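L-fuculose phosphate aldolase (Streptococcus pneumoniae, PDB 4C24) is a class II aldolase of the AraD-like family, a tetrameric enzyme that holds a zinc ion through three histidines. Local coordinates at residues A[32-38]-A[83-87]; A[77-81]-A[136-141]; A[95-101]-A[160-166]; A[118-124]-A[178-182]. One frame throughout, in Å; residues are numbered along the deposited sequence. Where two conformers were deposited one is given.

Contact 3 is the hub: strands 95-99 and 161-166 pair at the middle of the chain, and His98, His100 and His160 at one end of the pair bind the zinc ion. Contact 1, centred about 11 Å from contact 3, adds the next strand of the same sheet, Asn32 O reaching His98 N at 2.8 Å, and lays helix 80-89 along it. Contact 2 brings the start of that helix to the metal: Glu79 OE2 is 3.2 Å from His160 CE1. Contacts 1 and 2 share a sulfate ion. Contact 4, centred about 25 Å from contact 2, adjoins contact 3 through Thr101 OG1 and Glu180 OE1, 2.7 Å apart, and carries His118 and Tyr119 to a neighbouring subunit's zinc site.

Contact 1 of 4, residues A[32-38]-A[83-87]; sequences NLSVFDR and HLIQY. With SO4 (sulfate ion), chain E.
Build 32-37 as an extended strand and set one face of helix 80-89, residues 83-87, over it, the axes of the two short segments 9.5 Å apart at their closest and crossing at -30°, N-to-C directions broadly parallel. Ser34 lies opposite His83 and Phe36 opposite Tyr87, each pair with CA atoms 7.0 Å apart. Asn32, Ser34 and Phe36 point toward the helix; Leu33 and Val35 point away, to helix 7-22. His83, in the m rotamer, has both ring nitrogens engaged: NE2 donates to Asn32 OD1 at 2.7 Å, and ND1 shares a hydrogen bond of 2.7 Å with Ser34 OG. The same OG is hydrogen-bonded to Tyr87 OH at 2.6 Å, giving a buried polar chain along the helix-sheet interface of this AraD-like α/β fold. Asn32 ND2 turns the other way and donates to sulfate O4 at 2.9 Å. Phe36 (t) and Tyr87 (m) lie nearly parallel but slid apart, centroids 4.9 Å, so each ring takes the other's CB over its face: Phe36 CB sits 3.3 Å from the Tyr87 ring centroid. Arg38 NH1 donates to Tyr87 O at 3.1 Å, while its NE forms a salt bridge with Asp94 and its NH2 bonds to Ile93 O.

Contact 2 of 4, residues A[77-81]-A[136-141]; sequences SSEWY and YGTKEL. With SO4 (sulfate ion), chain E.
Two helix starts meet here almost backbone to backbone: Gly137 CA lies only 3.3 Å from Ser78 O in a CA-H...O contact, and the CA atoms of Glu79 and Gly137 are 4.7 Å apart. Gly137 has phi/psi of 75/11, a positive phi that favours glycine. Residues 77-80 form a type I turn, closed by Trp80 N to Ser77 O at 3.1 Å, and Ser77 OG accepts from Glu79 N at 3.0 Å, an ST turn. Glu79 is the N-cap of the first helix; Thr138 is that of the second, its OG1 accepting from Leu141 N at 3.2 Å. With chi1 and chi2 both m, Glu79 brings OE1 to Gly137 N for a weak 3.0 Å hydrogen bond. One water bridges Ser78 O (2.7 Å) and Gly137 O (3.0 Å), a second Glu79 OE1 (2.8 Å) and Thr138 O (3.0 Å). Tyr81 (t) rests CE2 on Lys139 CG at 3.8 Å. The sulfate takes bonds from Ser77 OG (to O4, 2.7 Å) and Ser78 N (to O1, 2.8 Å). The contact joins the starts of helices 80-89 and 139-149 beside the zinc ligand His160, while Ser77 and Trp80 touch strand 42-45 and Tyr136 meets Tyr119 of a neighbouring subunit.

Contact 3 of 4, residues A[95-101]-A[160-166]; sequences AIIHAHT and HGILAGA. With ZN (zinc ion), chain B.
Strands 95-99 and 161-166 run antiparallel; the axes of these short segments come within 4.7 Å, at 165°. His160 and Gly161, opposite strand 154-157, make a classic bulge. Ala95-Ala166, Ile97-Ala164 and Ala99-Ile162 are the hydrogen-bonded pairs, each joined twice, as from Ile97 N to Ala164 O and Ala164 N to Ile97 O, both 2.9 Å. Ile96-Gly165 and His98-Leu163 are the non-hydrogen-bonded pairs. Ile162 O accepts twice, from Ala99 N at 3.1 Å and from His98 ND1 at 2.8 Å. Among apolar contacts, Ile96 CG2 meets Leu163 CD1 at 3.5 Å on the face shared with His98; on the other face Ala99 CB is 4.2 Å from Ile162 CG2 and helix 169-192 packs over Ile162 and Ala164. For metal binding, His98 (t), His100 (m) and His160 (t) each place NE2 2.0 Å from the zinc ion, and a water completes the four ligands at 2.1 Å. Three histidines at the end of two central strands are the zinc site of a class II aldolase.

Contact 4 of 4, residues A[118-124]-A[178-182]; sequences HYMIAVA and EVEYC
Residues 119-123 coil as a 3-10 segment alongside helix 169-192 at 178-182; bring the CA of His118 to 6.1 Å from that of Cys182, and the CA of Ile121 to 6.1 Å from that of Val179. His118 takes chi1 t and chi2 -78°, which lets ND1 accept from Met120 N at 3.0 Å and offers a ring face to the edge of Tyr181, itself t: a T-shaped pair with centroids 5.5 Å apart and planes at 84°. Cys182, chi1 m, points its SG into the turn, 3.6 Å from Ile121 N, 4.0 Å from His118 CB and 4.2 Å from Met120 CB. Ile121, t then p, lays CD1 on Val179 CG2 at 3.8 Å and on Cys182 CB at 4.0 Å; Val179 (t) also receives Ala124 CB on CG2 at 3.9 Å. Glu178, t then p, folds so that OE2 lies 3.2 Å from Met120 CB, and Val123 CG2 covers Glu178 CB at 3.8 Å. No hydrogen bond crosses between the segments, so they are held by apolar and aromatic packing, while the polar ends of His118 and Tyr181 serve the subunit interface: in one neighbouring subunit, His118 NE2 bonds to the backbone O of the zinc ligand His160 and Tyr181 OH to Thr101 O.

Contact 1 of 4, residues A[32-38]-A[83-87]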
# COMPACT_ATOMS: atom_id res chain seq x y z
N ASN A 32 -18.56 -7.74 8.78
CA ASN A 32 -19.81 -7.42 9.51
C ASN A 32 -19.50 -6.85 10.87
O ASN A 32 -18.44 -7.07 11.43
CB ASN A 32 -20.81 -8.61 9.58
CG ASN A 32 -20.12 -9.95 9.47
OD1 ASN A 32 -19.60 -10.46 10.46
ND2 ASN A 32 -20.10 -10.52 8.26
N LEU A 33 -20.44 -6.08 11.41
CA LEU A 33 -20.27 -5.46 12.70
C LEU A 33 -21.55 -5.65 13.49
O LEU A 33 -22.65 -5.66 12.91
CB LEU A 33 -20.02 -3.95 12.60
CG LEU A 33 -18.84 -3.48 11.75
CD1 LEU A 33 -19.17 -3.48 10.26
CD2 LEU A 33 -18.33 -2.13 12.20
N SER A 34 -21.39 -5.72 14.79
CA SER A 34 -22.53 -5.79 15.67
C SER A 34 -22.25 -5.12 17.00
O SER A 34 -21.09 -4.90 17.39
CB SER A 34 -22.92 -7.25 15.91
OG SER A 34 -21.99 -7.86 16.77
N VAL A 35 -23.35 -4.76 17.67
CA VAL A 35 -23.30 -4.33 19.06
C VAL A 35 -24.38 -5.06 19.82
O VAL A 35 -25.43 -5.40 19.27
CB VAL A 35 -23.51 -2.80 19.25
CG1 VAL A 35 -22.24 -2.02 18.93
CG2 VAL A 35 -24.72 -2.31 18.45
N PHE A 36 -24.11 -5.30 21.10
CA PHE A 36 -25.07 -5.93 21.99
C PHE A 36 -25.43 -4.97 23.12
O PHE A 36 -24.55 -4.45 23.80
CB PHE A 36 -24.49 -7.23 22.57
CG PHE A 36 -25.51 -8.11 23.22
CD1 PHE A 36 -26.46 -8.78 22.45
CD2 PHE A 36 -25.54 -8.27 24.60
CE1 PHE A 36 -27.42 -9.59 23.04
CE2 PHE A 36 -26.49 -9.09 25.20
CZ PHE A 36 -27.43 -9.73 24.42
N ASP A 37 -26.73 -4.74 23.29
CA ASP A 37 -27.23 -3.91 24.37
C ASP A 37 -27.56 -4.87 25.51
O ASP A 37 -28.48 -5.69 25.37
CB ASP A 37 -28.48 -3.17 23.86
CG ASP A 37 -29.09 -2.23 24.88
OD1 ASP A 37 -29.06 -2.51 26.09
OD2 ASP A 37 -29.62 -1.19 24.43
N ARG A 38 -26.80 -4.81 26.60
CA ARG A 38 -26.98 -5.75 27.74
C ARG A 38 -28.25 -5.55 28.54
O ARG A 38 -28.79 -6.51 29.10
CB ARG A 38 -25.78 -5.70 28.70
CG ARG A 38 -24.49 -6.19 28.09
CD ARG A 38 -24.41 -7.69 28.12
NE ARG A 38 -23.26 -8.12 27.35
CZ ARG A 38 -22.99 -9.37 27.02
NH1 ARG A 38 -23.79 -10.36 27.42
NH2 ARG A 38 -21.91 -9.63 26.30
N HIS A 83 -21.49 -13.79 15.73
CA HIS A 83 -21.50 -12.69 16.68
C HIS A 83 -22.33 -13.01 17.91
O HIS A 83 -21.87 -12.84 19.05
CB HIS A 83 -22.15 -11.43 16.03
CG HIS A 83 -21.33 -10.81 14.94
ND1 HIS A 83 -20.81 -9.53 15.03
CD2 HIS A 83 -20.89 -11.31 13.76
CE1 HIS A 83 -20.14 -9.25 13.93
NE2 HIS A 83 -20.14 -10.33 13.15
N LEU A 84 -23.56 -13.49 17.68
CA LEU A 84 -24.49 -13.73 18.77
C LEU A 84 -23.96 -14.70 19.83
O LEU A 84 -24.12 -14.46 21.03
CB LEU A 84 -25.82 -14.21 18.21
CG LEU A 84 -26.98 -14.26 19.21
CD1 LEU A 84 -27.30 -12.88 19.81
CD2 LEU A 84 -28.21 -14.90 18.56
N ILE A 85 -23.29 -15.78 19.40
CA ILE A 85 -22.80 -16.76 20.37
C ILE A 85 -21.73 -16.17 21.29
O ILE A 85 -21.59 -16.57 22.45
CB ILE A 85 -22.31 -18.04 19.66
CG1 ILE A 85 -22.27 -19.20 20.65
CG2 ILE A 85 -20.98 -17.82 18.93
CD1 ILE A 85 -21.85 -20.50 20.00
N GLN A 86 -20.98 -15.17 20.80
CA GLN A 86 -20.06 -14.47 21.66
C GLN A 86 -20.83 -13.75 22.76
O GLN A 86 -20.49 -13.83 23.91
CB GLN A 86 -19.18 -13.50 20.88
CG GLN A 86 -18.38 -14.15 19.76
CD GLN A 86 -17.12 -14.87 20.25
OE1 GLN A 86 -16.69 -14.70 21.40
NE2 GLN A 86 -16.48 -15.61 19.36
N TYR A 87 -21.87 -13.01 22.37
CA TYR A 87 -22.60 -12.28 23.38
C TYR A 87 -23.30 -13.19 24.39
O TYR A 87 -23.45 -12.82 25.55
CB TYR A 87 -23.62 -11.38 22.71
CG TYR A 87 -23.03 -10.34 21.82
CD1 TYR A 87 -22.00 -9.52 22.25
CD2 TYR A 87 -23.48 -10.20 20.49
CE1 TYR A 87 -21.48 -8.53 21.43
CE2 TYR A 87 -22.95 -9.22 19.65
CZ TYR A 87 -21.97 -8.38 20.12
OH TYR A 87 -21.44 -7.41 19.29
S SO4 E . -22.29 -10.66 5.15
O1 SO4 E . -23.46 -11.55 5.06
O2 SO4 E . -21.10 -11.53 5.10
O3 SO4 E . -22.40 -9.77 3.98
O4 SO4 E . -22.27 -9.91 6.42

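Contact 2 of 4, residues A[77-81]-A[136-141]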
# COMPACT_ATOMS: atom_id res chain seq x y z
N SER A 77 -26.55 -10.15 8.45
CA SER A 77 -25.24 -10.72 8.06
C SER A 77 -25.29 -12.24 8.14
O SER A 77 -25.84 -12.78 9.11
CB SER A 77 -24.18 -10.25 9.02
OG SER A 77 -22.97 -10.98 8.82
N SER A 78 -24.69 -12.92 7.16
CA SER A 78 -24.62 -14.40 7.22
C SER A 78 -23.89 -14.86 8.48
O SER A 78 -24.08 -16.01 8.90
CB SER A 78 -23.92 -14.99 6.00
OG SER A 78 -22.62 -14.47 5.86
N GLU A 79 -23.10 -13.99 9.09
CA GLU A 79 -22.31 -14.37 10.28
C GLU A 79 -22.98 -14.02 11.62
O GLU A 79 -22.33 -13.96 12.66
CB GLU A 79 -20.90 -13.78 10.22
CG GLU A 79 -20.12 -14.20 8.99
CD GLU A 79 -19.72 -15.68 8.95
OE1 GLU A 79 -20.16 -16.50 9.79
OE2 GLU A 79 -18.97 -15.99 8.02
N TRP A 80 -24.29 -13.72 11.57
CA TRP A 80 -24.97 -13.26 12.75
C TRP A 80 -24.83 -14.17 13.94
O TRP A 80 -24.72 -13.68 15.05
CB TRP A 80 -26.46 -12.98 12.45
CG TRP A 80 -27.24 -14.23 12.13
CD1 TRP A 80 -27.47 -14.77 10.89
CD2 TRP A 80 -27.87 -15.12 13.07
NE1 TRP A 80 -28.18 -15.96 11.01
CE2 TRP A 80 -28.43 -16.20 12.32
CE3 TRP A 80 -27.97 -15.13 14.47
CZ2 TRP A 80 -29.12 -17.26 12.94
CZ3 TRP A 80 -28.65 -16.18 15.08
CH2 TRP A 80 -29.22 -17.23 14.31
N TYR A 81 -24.75 -15.49 13.71
CA TYR A 81 -24.65 -16.40 14.83
C TYR A 81 -23.23 -16.45 15.40
O TYR A 81 -23.05 -16.58 16.62
CB TYR A 81 -25.21 -17.76 14.48
CG TYR A 81 -25.21 -18.73 15.62
CD1 TYR A 81 -25.85 -18.46 16.84
CD2 TYR A 81 -24.57 -19.95 15.48
CE1 TYR A 81 -25.86 -19.37 17.88
CE2 TYR A 81 -24.55 -20.86 16.52
CZ TYR A 81 -25.18 -20.59 17.71
OH TYR A 81 -25.17 -21.47 18.75
N TYR A 136 -18.23 -20.61 6.08
CA TYR A 136 -18.75 -19.32 6.48
C TYR A 136 -20.24 -19.44 6.76
O TYR A 136 -20.96 -20.24 6.13
CB TYR A 136 -18.47 -18.27 5.40
CG TYR A 136 -19.51 -18.20 4.30
CD1 TYR A 136 -19.41 -18.96 3.14
CD2 TYR A 136 -20.60 -17.33 4.44
CE1 TYR A 136 -20.37 -18.87 2.14
CE2 TYR A 136 -21.57 -17.25 3.46
CZ TYR A 136 -21.46 -18.02 2.33
OH TYR A 136 -22.43 -17.89 1.37
N GLY A 137 -20.69 -18.67 7.76
CA GLY A 137 -22.10 -18.54 8.05
C GLY A 137 -22.75 -19.73 8.73
O GLY A 137 -23.96 -19.81 8.85
N THR A 138 -21.94 -20.67 9.21
CA THR A 138 -22.48 -21.87 9.84
C THR A 138 -22.38 -21.84 11.37
O THR A 138 -21.61 -21.07 11.93
CB THR A 138 -21.79 -23.15 9.35
OG1 THR A 138 -20.41 -23.10 9.72
CG2 THR A 138 -21.96 -23.30 7.84
N LYS A 139 -23.17 -22.69 12.03
CA LYS A 139 -23.07 -22.89 13.48
C LYS A 139 -21.70 -23.38 13.89
O LYS A 139 -21.21 -23.03 14.95
CB LYS A 139 -24.11 -23.87 14.01
CG LYS A 139 -25.55 -23.39 13.84
CD LYS A 139 -26.53 -24.36 14.49
CE LYS A 139 -26.42 -25.82 14.01
NZ LYS A 139 -26.76 -26.06 12.59
N GLU A 140 -21.12 -24.26 13.07
CA GLU A 140 -19.80 -24.81 13.35
C GLU A 140 -18.78 -23.68 13.42
O GLU A 140 -18.00 -23.62 14.36
CB GLU A 140 -19.39 -25.78 12.26
N LEU A 141 -18.82 -22.73 12.47
CA LEU A 141 -17.89 -21.60 12.50
C LEU A 141 -18.11 -20.77 13.76
O LEU A 141 -17.15 -20.40 14.44
CB LEU A 141 -17.98 -20.75 11.24
CG LEU A 141 -17.02 -19.56 11.24
CD1 LEU A 141 -15.57 -20.02 11.34
CD2 LEU A 141 -17.23 -18.72 9.99
S SO4 E . -22.29 -10.66 5.15
O1 SO4 E . -23.46 -11.55 5.06
O2 SO4 E . -21.10 -11.53 5.10
O3 SO4 E . -22.40 -9.77 3.98
O4 SO4 E . -22.27 -9.91 6.42
O HOH W 1 -25.77 -17.71 7.65
O HOH W 2 -21.52 -18.09 11.58

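Contact 3 of 4, residues A[95-101]-A[160-166]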
# COMPACT_ATOMS: atom_id res chain seq x y z
N ALA A 95 -19.35 -5.36 21.60
CA ALA A 95 -19.30 -4.98 20.21
C ALA A 95 -18.31 -5.90 19.52
O ALA A 95 -17.28 -6.23 20.11
CB ALA A 95 -18.87 -3.54 20.05
N ILE A 96 -18.62 -6.26 18.28
CA ILE A 96 -17.80 -7.23 17.53
C ILE A 96 -17.64 -6.77 16.11
O ILE A 96 -18.61 -6.29 15.46
CB ILE A 96 -18.48 -8.61 17.55
CG1 ILE A 96 -18.49 -9.13 18.97
CG2 ILE A 96 -17.74 -9.62 16.64
CD1 ILE A 96 -19.29 -10.41 19.20
N ILE A 97 -16.43 -6.93 15.58
CA ILE A 97 -16.19 -6.67 14.19
C ILE A 97 -15.57 -7.90 13.57
O ILE A 97 -14.63 -8.48 14.16
CB ILE A 97 -15.25 -5.47 13.99
CG1 ILE A 97 -15.91 -4.18 14.55
CG2 ILE A 97 -14.88 -5.33 12.51
CD1 ILE A 97 -15.02 -2.96 14.48
N HIS A 98 -16.12 -8.31 12.43
CA HIS A 98 -15.51 -9.36 11.60
C HIS A 98 -15.06 -8.73 10.29
O HIS A 98 -15.80 -7.96 9.64
CB HIS A 98 -16.49 -10.49 11.37
CG HIS A 98 -16.13 -11.42 10.24
ND1 HIS A 98 -15.01 -12.23 10.28
CD2 HIS A 98 -16.72 -11.66 9.05
CE1 HIS A 98 -14.93 -12.92 9.16
NE2 HIS A 98 -15.97 -12.61 8.39
N ALA A 99 -13.83 -9.04 9.89
CA ALA A 99 -13.27 -8.47 8.70
C ALA A 99 -12.40 -9.46 7.97
O ALA A 99 -11.88 -10.37 8.61
CB ALA A 99 -12.48 -7.22 9.03
N HIS A 100 -12.26 -9.30 6.67
CA HIS A 100 -11.28 -10.05 5.88
C HIS A 100 -10.15 -9.08 5.62
O HIS A 100 -10.16 -8.33 4.65
CB HIS A 100 -11.89 -10.54 4.57
CG HIS A 100 -13.11 -11.40 4.74
ND1 HIS A 100 -13.65 -12.12 3.71
CD2 HIS A 100 -13.89 -11.64 5.82
CE1 HIS A 100 -14.75 -12.74 4.14
NE2 HIS A 100 -14.89 -12.50 5.43
N THR A 101 -9.22 -9.02 6.57
CA THR A 101 -8.10 -8.11 6.42
C THR A 101 -6.97 -8.76 5.60
O THR A 101 -7.19 -9.78 4.91
CB THR A 101 -7.63 -7.59 7.79
OG1 THR A 101 -7.08 -8.69 8.53
CG2 THR A 101 -8.79 -6.92 8.56
N HIS A 160 -10.15 -17.55 6.18
CA HIS A 160 -11.33 -16.65 6.19
C HIS A 160 -11.00 -15.23 6.61
O HIS A 160 -11.07 -14.32 5.77
CB HIS A 160 -12.40 -17.26 7.08
CG HIS A 160 -13.71 -16.53 7.04
ND1 HIS A 160 -14.90 -17.14 7.35
CD2 HIS A 160 -14.00 -15.24 6.74
CE1 HIS A 160 -15.88 -16.24 7.25
NE2 HIS A 160 -15.35 -15.08 6.88
N GLY A 161 -10.64 -15.02 7.86
CA GLY A 161 -10.41 -13.65 8.32
C GLY A 161 -10.23 -13.54 9.80
O GLY A 161 -9.62 -14.40 10.43
N ILE A 162 -10.75 -12.47 10.39
CA ILE A 162 -10.53 -12.18 11.77
C ILE A 162 -11.87 -11.81 12.41
O ILE A 162 -12.77 -11.30 11.72
CB ILE A 162 -9.52 -11.01 11.93
CG1 ILE A 162 -9.09 -10.80 13.38
CG2 ILE A 162 -10.09 -9.70 11.37
CD1 ILE A 162 -7.98 -9.79 13.55
N LEU A 163 -11.98 -12.08 13.69
CA LEU A 163 -13.07 -11.65 14.53
C LEU A 163 -12.47 -10.98 15.76
O LEU A 163 -11.55 -11.51 16.39
CB LEU A 163 -13.94 -12.84 14.96
CG LEU A 163 -15.27 -12.58 15.66
CD1 LEU A 163 -16.28 -12.12 14.61
CD2 LEU A 163 -15.82 -13.84 16.36
N ALA A 164 -12.98 -9.79 16.11
CA ALA A 164 -12.54 -9.13 17.32
C ALA A 164 -13.72 -8.60 18.11
O ALA A 164 -14.74 -8.27 17.52
CB ALA A 164 -11.58 -7.98 17.00
N GLY A 165 -13.56 -8.51 19.42
CA GLY A 165 -14.62 -7.99 20.28
C GLY A 165 -14.08 -7.11 21.37
O GLY A 165 -12.94 -7.25 21.82
N ALA A 166 -14.91 -6.16 21.80
CA ALA A 166 -14.52 -5.29 22.90
C ALA A 166 -15.75 -4.69 23.52
O ALA A 166 -16.86 -5.08 23.19
CB ALA A 166 -13.58 -4.20 22.41
ZN ZN B . -16.29 -13.34 6.57
O HOH W 3 -18.21 -14.00 6.11

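Contact 4 of 4, residues A[118-124]-A[178-182]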
# COMPACT_ATOMS: atom_id res chain seq x y z
N HIS A 118 5.24 -8.28 18.49
CA HIS A 118 5.08 -6.88 18.85
C HIS A 118 4.23 -6.78 20.08
O HIS A 118 3.21 -7.49 20.20
CB HIS A 118 4.43 -6.12 17.71
CG HIS A 118 4.57 -4.64 17.86
ND1 HIS A 118 3.78 -3.91 18.72
CD2 HIS A 118 5.44 -3.77 17.29
CE1 HIS A 118 4.15 -2.63 18.66
NE2 HIS A 118 5.16 -2.52 17.81
N TYR A 119 4.62 -5.91 21.01
CA TYR A 119 3.91 -5.81 22.30
C TYR A 119 2.44 -5.38 22.20
O TYR A 119 1.65 -5.67 23.09
CB TYR A 119 4.66 -4.93 23.29
CG TYR A 119 4.44 -3.46 23.12
CD1 TYR A 119 3.39 -2.85 23.77
CD2 TYR A 119 5.28 -2.69 22.32
CE1 TYR A 119 3.16 -1.49 23.62
CE2 TYR A 119 5.05 -1.32 22.17
CZ TYR A 119 3.99 -0.74 22.84
OH TYR A 119 3.75 0.60 22.69
N MET A 120 2.09 -4.70 21.10
CA MET A 120 0.73 -4.18 20.97
C MET A 120 -0.35 -5.24 20.84
O MET A 120 -1.55 -4.97 20.94
CB MET A 120 0.64 -3.19 19.81
CG MET A 120 1.23 -1.84 20.14
SD MET A 120 0.38 -0.99 21.48
CE MET A 120 -1.31 -1.07 20.95
N ILE A 121 0.06 -6.49 20.61
CA ILE A 121 -0.91 -7.56 20.53
C ILE A 121 -1.67 -7.69 21.85
O ILE A 121 -2.71 -8.30 21.89
CB ILE A 121 -0.27 -8.90 20.07
CG1 ILE A 121 -1.35 -9.84 19.52
CG2 ILE A 121 0.61 -9.54 21.16
CD1 ILE A 121 -2.22 -9.20 18.46
N ALA A 122 -1.11 -7.17 22.94
CA ALA A 122 -1.79 -7.20 24.25
C ALA A 122 -3.19 -6.57 24.27
O ALA A 122 -3.96 -6.83 25.18
CB ALA A 122 -0.92 -6.59 25.32
N VAL A 123 -3.52 -5.79 23.25
CA VAL A 123 -4.93 -5.37 23.13
C VAL A 123 -5.88 -6.56 22.95
O VAL A 123 -7.05 -6.48 23.30
CB VAL A 123 -5.16 -4.33 22.02
CG1 VAL A 123 -4.34 -3.08 22.29
CG2 VAL A 123 -4.91 -4.92 20.63
N ALA A 124 -5.38 -7.67 22.41
CA ALA A 124 -6.18 -8.86 22.24
C ALA A 124 -5.82 -9.97 23.23
O ALA A 124 -6.70 -10.72 23.63
CB ALA A 124 -6.06 -9.35 20.81
N GLU A 178 -5.04 -3.03 15.25
CA GLU A 178 -3.80 -3.41 15.90
C GLU A 178 -3.43 -4.85 15.62
O GLU A 178 -2.25 -5.15 15.38
CB GLU A 178 -3.88 -3.17 17.40
CG GLU A 178 -2.53 -2.89 18.02
CD GLU A 178 -1.82 -1.72 17.36
OE1 GLU A 178 -2.49 -0.74 16.95
OE2 GLU A 178 -0.59 -1.77 17.26
N VAL A 179 -4.40 -5.75 15.65
CA VAL A 179 -4.10 -7.16 15.31
C VAL A 179 -3.66 -7.27 13.85
O VAL A 179 -2.72 -8.00 13.54
CB VAL A 179 -5.28 -8.10 15.60
CG1 VAL A 179 -4.99 -9.50 15.07
CG2 VAL A 179 -5.55 -8.11 17.10
N GLU A 180 -4.28 -6.53 12.94
CA GLU A 180 -3.83 -6.57 11.56
C GLU A 180 -2.37 -6.04 11.46
O GLU A 180 -1.54 -6.64 10.74
CB GLU A 180 -4.80 -5.78 10.66
CG GLU A 180 -4.31 -5.60 9.21
CD GLU A 180 -3.95 -6.90 8.45
OE1 GLU A 180 -4.53 -7.94 8.76
OE2 GLU A 180 -3.17 -6.83 7.48
N TYR A 181 -2.04 -4.99 12.21
CA TYR A 181 -0.71 -4.44 12.19
C TYR A 181 0.29 -5.48 12.71
O TYR A 181 1.33 -5.68 12.10
CB TYR A 181 -0.67 -3.16 13.03
CG TYR A 181 0.70 -2.60 13.26
CD1 TYR A 181 1.33 -1.82 12.31
CD2 TYR A 181 1.38 -2.84 14.47
CE1 TYR A 181 2.59 -1.30 12.52
CE2 TYR A 181 2.65 -2.34 14.70
CZ TYR A 181 3.26 -1.55 13.73
OH TYR A 181 4.51 -1.05 13.95
N CYS A 182 -0.06 -6.09 13.83
CA CYS A 182 0.83 -7.09 14.45
C CYS A 182 0.99 -8.26 13.50
O CYS A 182 2.11 -8.81 13.39
CB CYS A 182 0.29 -7.56 15.79
SG CYS A 182 0.50 -6.32 17.08